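Local coordinates for protein CdiI toxin (Salmonella enterica subsp. enterica serovar Rubislaw str. ATCC 10717, PDB 4ZQU) that serves as the immunity protein of a contact-dependent growth inhibition system, neutralising its cognate CdiA toxin, at residues D22-D33 against A57-L65. Residues are numbered along the deposited sequence; the frame is centred on the assembly and turned at random.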
loop_
_atom_site.group_PDB
_atom_site.type_symbol
_atom_site.label_atom_id
_atom_site.label_comp_id
_atom_site.label_asym_id
_atom_site.label_seq_id
_atom_site.Cartn_x
_atom_site.Cartn_y
_atom_site.Cartn_z
ATOM N N ASP B 22 5.105 4.105 -14.603
ATOM C CA ASP B 22 6.008 3.027 -14.205
ATOM C C ASP B 22 5.299 1.683 -14.156
ATOM O O ASP B 22 4.112 1.611 -13.856
ATOM C CB ASP B 22 6.624 3.308 -12.831
ATOM C CG ASP B 22 7.645 4.416 -12.863
ATOM O OD1 ASP B 22 7.284 5.555 -12.503
ATOM O OD2 ASP B 22 8.805 4.146 -13.236
ATOM N N THR B 23 6.042 0.619 -14.437
ATOM C CA THR B 23 5.532 -0.733 -14.273
ATOM C C THR B 23 5.502 -1.128 -12.799
ATOM O O THR B 23 6.499 -0.994 -12.092
ATOM C CB THR B 23 6.390 -1.753 -15.045
ATOM O OG1 THR B 23 6.279 -1.511 -16.451
ATOM C CG2 THR B 23 5.936 -3.167 -14.744
ATOM N N TYR B 24 4.346 -1.594 -12.337
ATOM C CA TYR B 24 4.225 -2.187 -11.011
ATOM C C TYR B 24 3.978 -3.678 -11.151
ATOM O O TYR B 24 3.399 -4.127 -12.138
ATOM C CB TYR B 24 3.091 -1.548 -10.209
ATOM C CG TYR B 24 3.488 -0.326 -9.420
ATOM C CD1 TYR B 24 4.527 0.491 -9.839
ATOM C CD2 TYR B 24 2.824 0.008 -8.248
ATOM C CE1 TYR B 24 4.889 1.609 -9.112
ATOM C CE2 TYR B 24 3.182 1.115 -7.512
ATOM C CZ TYR B 24 4.213 1.915 -7.950
ATOM O OH TYR B 24 4.568 3.026 -7.222
ATOM N N SER B 25 4.413 -4.445 -10.160
ATOM C CA SER B 25 4.255 -5.888 -10.207
ATOM C C SER B 25 3.832 -6.428 -8.855
ATOM O O SER B 25 4.093 -5.811 -7.825
ATOM C CB SER B 25 5.556 -6.555 -10.654
ATOM O OG SER B 25 5.922 -6.137 -11.955
ATOM N N GLY B 26 3.177 -7.580 -8.858
ATOM C CA GLY B 26 2.793 -8.210 -7.613
ATOM C C GLY B 26 1.785 -9.329 -7.753
ATOM O O GLY B 26 1.828 -10.119 -8.693
ATOM N N TYR B 27 0.866 -9.380 -6.798
ATOM C CA TYR B 27 -0.082 -10.470 -6.671
ATOM C C TYR B 27 -1.371 -9.902 -6.109
ATOM O O TYR B 27 -2.383 -9.809 -6.799
ATOM C CB TYR B 27 0.485 -11.554 -5.759
ATOM C CG TYR B 27 -0.303 -12.841 -5.707
ATOM C CD1 TYR B 27 -0.154 -13.808 -6.689
ATOM C CD2 TYR B 27 -1.172 -13.105 -4.655
ATOM C CE1 TYR B 27 -0.857 -14.994 -6.635
ATOM C CE2 TYR B 27 -1.883 -14.288 -4.595
ATOM C CZ TYR B 27 -1.722 -15.230 -5.586
ATOM O OH TYR B 27 -2.428 -16.411 -5.530
ATOM N N ARG B 28 -1.317 -9.518 -4.839
ATOM C CA ARG B 28 -2.379 -8.730 -4.235
ATOM C C ARG B 28 -1.936 -7.272 -4.224
ATOM O O ARG B 28 -2.497 -6.438 -4.937
ATOM C CB ARG B 28 -2.705 -9.229 -2.828
ATOM C CG ARG B 28 -3.435 -10.563 -2.825
ATOM C CD ARG B 28 -3.944 -10.934 -1.445
ATOM N NE ARG B 28 -4.835 -12.094 -1.484
ATOM C CZ ARG B 28 -6.164 -12.023 -1.503
ATOM N NH1 ARG B 28 -6.773 -10.845 -1.481
ATOM N NH2 ARG B 28 -6.887 -13.135 -1.540
ATOM N N SER B 29 -0.916 -6.971 -3.429
ATOM C CA SER B 29 -0.265 -5.670 -3.503
ATOM C C SER B 29 0.536 -5.580 -4.797
ATOM O O SER B 29 0.924 -6.599 -5.368
ATOM C CB SER B 29 0.649 -5.443 -2.296
ATOM O OG SER B 29 1.724 -6.368 -2.288
ATOM N N ASN B 30 0.771 -4.361 -5.265
ATOM C CA ASN B 30 1.624 -4.147 -6.427
ATOM C C ASN B 30 2.575 -2.988 -6.172
ATOM O O ASN B 30 2.209 -2.003 -5.534
ATOM C CB ASN B 30 0.783 -3.896 -7.678
ATOM C CG ASN B 30 -0.136 -2.700 -7.535
ATOM O OD1 ASN B 30 0.185 -1.599 -7.979
ATOM N ND2 ASN B 30 -1.290 -2.912 -6.911
ATOM N N GLN B 31 3.804 -3.108 -6.660
ATOM C CA GLN B 31 4.826 -2.126 -6.335
ATOM C C GLN B 31 5.826 -1.910 -7.463
ATOM O O GLN B 31 5.936 -2.730 -8.376
ATOM C CB GLN B 31 5.567 -2.551 -5.071
ATOM C CG GLN B 31 6.282 -3.882 -5.191
ATOM C CD GLN B 31 6.835 -4.353 -3.865
ATOM O OE1 GLN B 31 7.967 -4.035 -3.503
ATOM N NE2 GLN B 31 6.031 -5.109 -3.125
ATOM N N LEU B 32 6.554 -0.799 -7.375
ATOM C CA LEU B 32 7.574 -0.435 -8.353
ATOM C C LEU B 32 8.499 -1.602 -8.672
ATOM O O LEU B 32 9.209 -2.105 -7.799
ATOM C CB LEU B 32 8.387 0.757 -7.844
ATOM C CG LEU B 32 9.435 1.331 -8.798
ATOM C CD1 LEU B 32 8.766 1.883 -10.046
ATOM C CD2 LEU B 32 10.257 2.403 -8.100
ATOM N N ASP B 33 8.464 -2.034 -9.927
ATOM C CA ASP B 33 9.269 -3.156 -10.394
ATOM C C ASP B 33 10.590 -2.663 -10.982
ATOM O O ASP B 33 10.597 -1.987 -12.009
ATOM C CB ASP B 33 8.484 -3.958 -11.438
ATOM C CG ASP B 33 9.127 -5.290 -11.772
ATOM O OD1 ASP B 33 10.291 -5.523 -11.392
ATOM O OD2 ASP B 33 8.460 -6.110 -12.435
ATOM N N ALA B 57 3.988 -0.480 -20.407
ATOM C CA ALA B 57 4.354 -0.646 -19.006
ATOM C C ALA B 57 3.650 -1.854 -18.400
ATOM O O ALA B 57 4.242 -2.605 -17.628
ATOM C CB ALA B 57 4.020 0.610 -18.222
ATOM N N LEU B 58 2.382 -2.033 -18.759
ATOM C CA LEU B 58 1.589 -3.160 -18.276
ATOM C C LEU B 58 2.138 -4.487 -18.777
ATOM O O LEU B 58 2.079 -5.498 -18.075
ATOM C CB LEU B 58 0.125 -3.015 -18.707
ATOM C CG LEU B 58 -0.748 -2.038 -17.922
ATOM C CD1 LEU B 58 -2.116 -1.918 -18.560
ATOM C CD2 LEU B 58 -0.877 -2.504 -16.493
ATOM N N SER B 59 2.668 -4.479 -19.994
ATOM C CA SER B 59 3.185 -5.694 -20.605
ATOM C C SER B 59 4.425 -6.205 -19.873
ATOM O O SER B 59 4.771 -7.381 -19.973
ATOM C CB SER B 59 3.505 -5.453 -22.081
ATOM O OG SER B 59 4.422 -4.386 -22.238
ATOM N N HIS B 60 5.084 -5.316 -19.135
ATOM C CA HIS B 60 6.279 -5.685 -18.386
ATOM C C HIS B 60 5.967 -6.030 -16.938
ATOM O O HIS B 60 6.869 -6.311 -16.151
ATOM C CB HIS B 60 7.308 -4.557 -18.434
ATOM C CG HIS B 60 7.950 -4.392 -19.773
ATOM N ND1 HIS B 60 7.304 -3.811 -20.843
ATOM C CD2 HIS B 60 9.175 -4.755 -20.225
ATOM C CE1 HIS B 60 8.106 -3.813 -21.891
ATOM N NE2 HIS B 60 9.246 -4.378 -21.545
ATOM N N SER B 61 4.685 -6.010 -16.590
ATOM C CA SER B 61 4.266 -6.314 -15.231
ATOM C C SER B 61 4.385 -7.801 -14.941
ATOM O O SER B 61 4.132 -8.638 -15.810
ATOM C CB SER B 61 2.832 -5.842 -14.993
ATOM O OG SER B 61 2.436 -6.081 -13.655
ATOM N N ARG B 62 4.773 -8.122 -13.713
ATOM C CA ARG B 62 4.940 -9.507 -13.299
ATOM C C ARG B 62 3.884 -9.936 -12.289
ATOM O O ARG B 62 3.513 -9.177 -11.397
ATOM C CB ARG B 62 6.332 -9.721 -12.708
ATOM C CG ARG B 62 7.456 -9.643 -13.718
ATOM C CD ARG B 62 8.784 -9.952 -13.064
ATOM N NE ARG B 62 9.217 -8.878 -12.175
ATOM C CZ ARG B 62 10.044 -9.048 -11.149
ATOM N NH1 ARG B 62 10.521 -10.256 -10.872
ATOM N NH2 ARG B 62 10.391 -8.013 -10.396
ATOM N N PHE B 63 3.404 -11.164 -12.451
ATOM C CA PHE B 63 2.481 -11.781 -11.511
ATOM C C PHE B 63 3.295 -12.646 -10.555
ATOM O O PHE B 63 3.585 -13.805 -10.846
ATOM C CB PHE B 63 1.431 -12.601 -12.260
ATOM C CG PHE B 63 0.318 -13.101 -11.396
ATOM C CD1 PHE B 63 -0.402 -12.230 -10.601
ATOM C CD2 PHE B 63 -0.026 -14.442 -11.400
ATOM C CE1 PHE B 63 -1.434 -12.690 -9.809
ATOM C CE2 PHE B 63 -1.060 -14.908 -10.611
ATOM C CZ PHE B 63 -1.766 -14.031 -9.815
ATOM N N VAL B 64 3.667 -12.073 -9.416
ATOM C CA VAL B 64 4.768 -12.613 -8.630
ATOM C C VAL B 64 4.523 -12.542 -7.117
ATOM O O VAL B 64 3.882 -11.617 -6.623
ATOM C CB VAL B 64 6.083 -11.866 -9.003
ATOM C CG1 VAL B 64 5.883 -10.358 -8.928
ATOM C CG2 VAL B 64 7.264 -12.314 -8.147
ATOM N N LEU B 65 5.018 -13.548 -6.399
ATOM C CA LEU B 65 4.982 -13.586 -4.937
ATOM C C LEU B 65 6.406 -13.589 -4.371
ATOM O O LEU B 65 7.354 -13.859 -5.105
ATOM C CB LEU B 65 4.210 -14.817 -4.460
ATOM C CG LEU B 65 2.691 -14.664 -4.456
ATOM C CD1 LEU B 65 2.027 -15.997 -4.176
ATOM C CD2 LEU B 65 2.279 -13.627 -3.425
HETATM O O HOH W 1 9.172 -6.520 -14.919
#
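Leu65 CD1 lies over the centre of one face of the Tyr27 ring, 3.9 Å from the Tyr27 centroid, a CH-pi contact. The Phe63 ring runs nearly parallel to that of Tyr27 (planes at 21°), but slid so far that the rings barely overlap; Phe63 CZ reaches the CD1-CE1 side of the Tyr27 ring, 3.4 Å from Tyr27 CE1. Tyr27 CG stands anti to the backbone N (chi1 -171°), which carries the ring out to where Leu65 covers one face and Phe63 reaches it from the other side.

Next to this cluster the backbones make a single bridge, between Gly26 and Phe63. Gly26 N donates to Arg62 O, and Val64 N donates to Gly26 O.

Arg62 grips Asp33 side-on in a bidentate salt bridge. Arg62 NE reaches Asp33 OD2 on its syn side at 2.9 Å, within the guanidinium plane. Arg62 NH2 meets Asp33 OD1 at 2.7 Å, well out of the carboxylate plane. Ser25 OG donates to Asp33 OD2 and accepts from Arg62 N (2.9 Å), linking the carboxylate to the facing backbone. A water joins Asp33 OD2 to His60 O. Arg62 NH1 has a second salt bridge, to Asp81.

Ser61 OG donates to Tyr24 O at 2.7 Å, in the carbonyl plane, and Thr23 OG1 donates to Ala57 O at 2.6 Å.

The contact fastens the chain leaving helix 47-59 along the hairpin of strands 19-26 and 30-41. Beyond Phe63 the chain becomes strand 64-65, which pairs in parallel with strand 79-80, while Asn30 and Gln31 pair with a strand of the CdiA-CT toxin chain, a beta-augmentation.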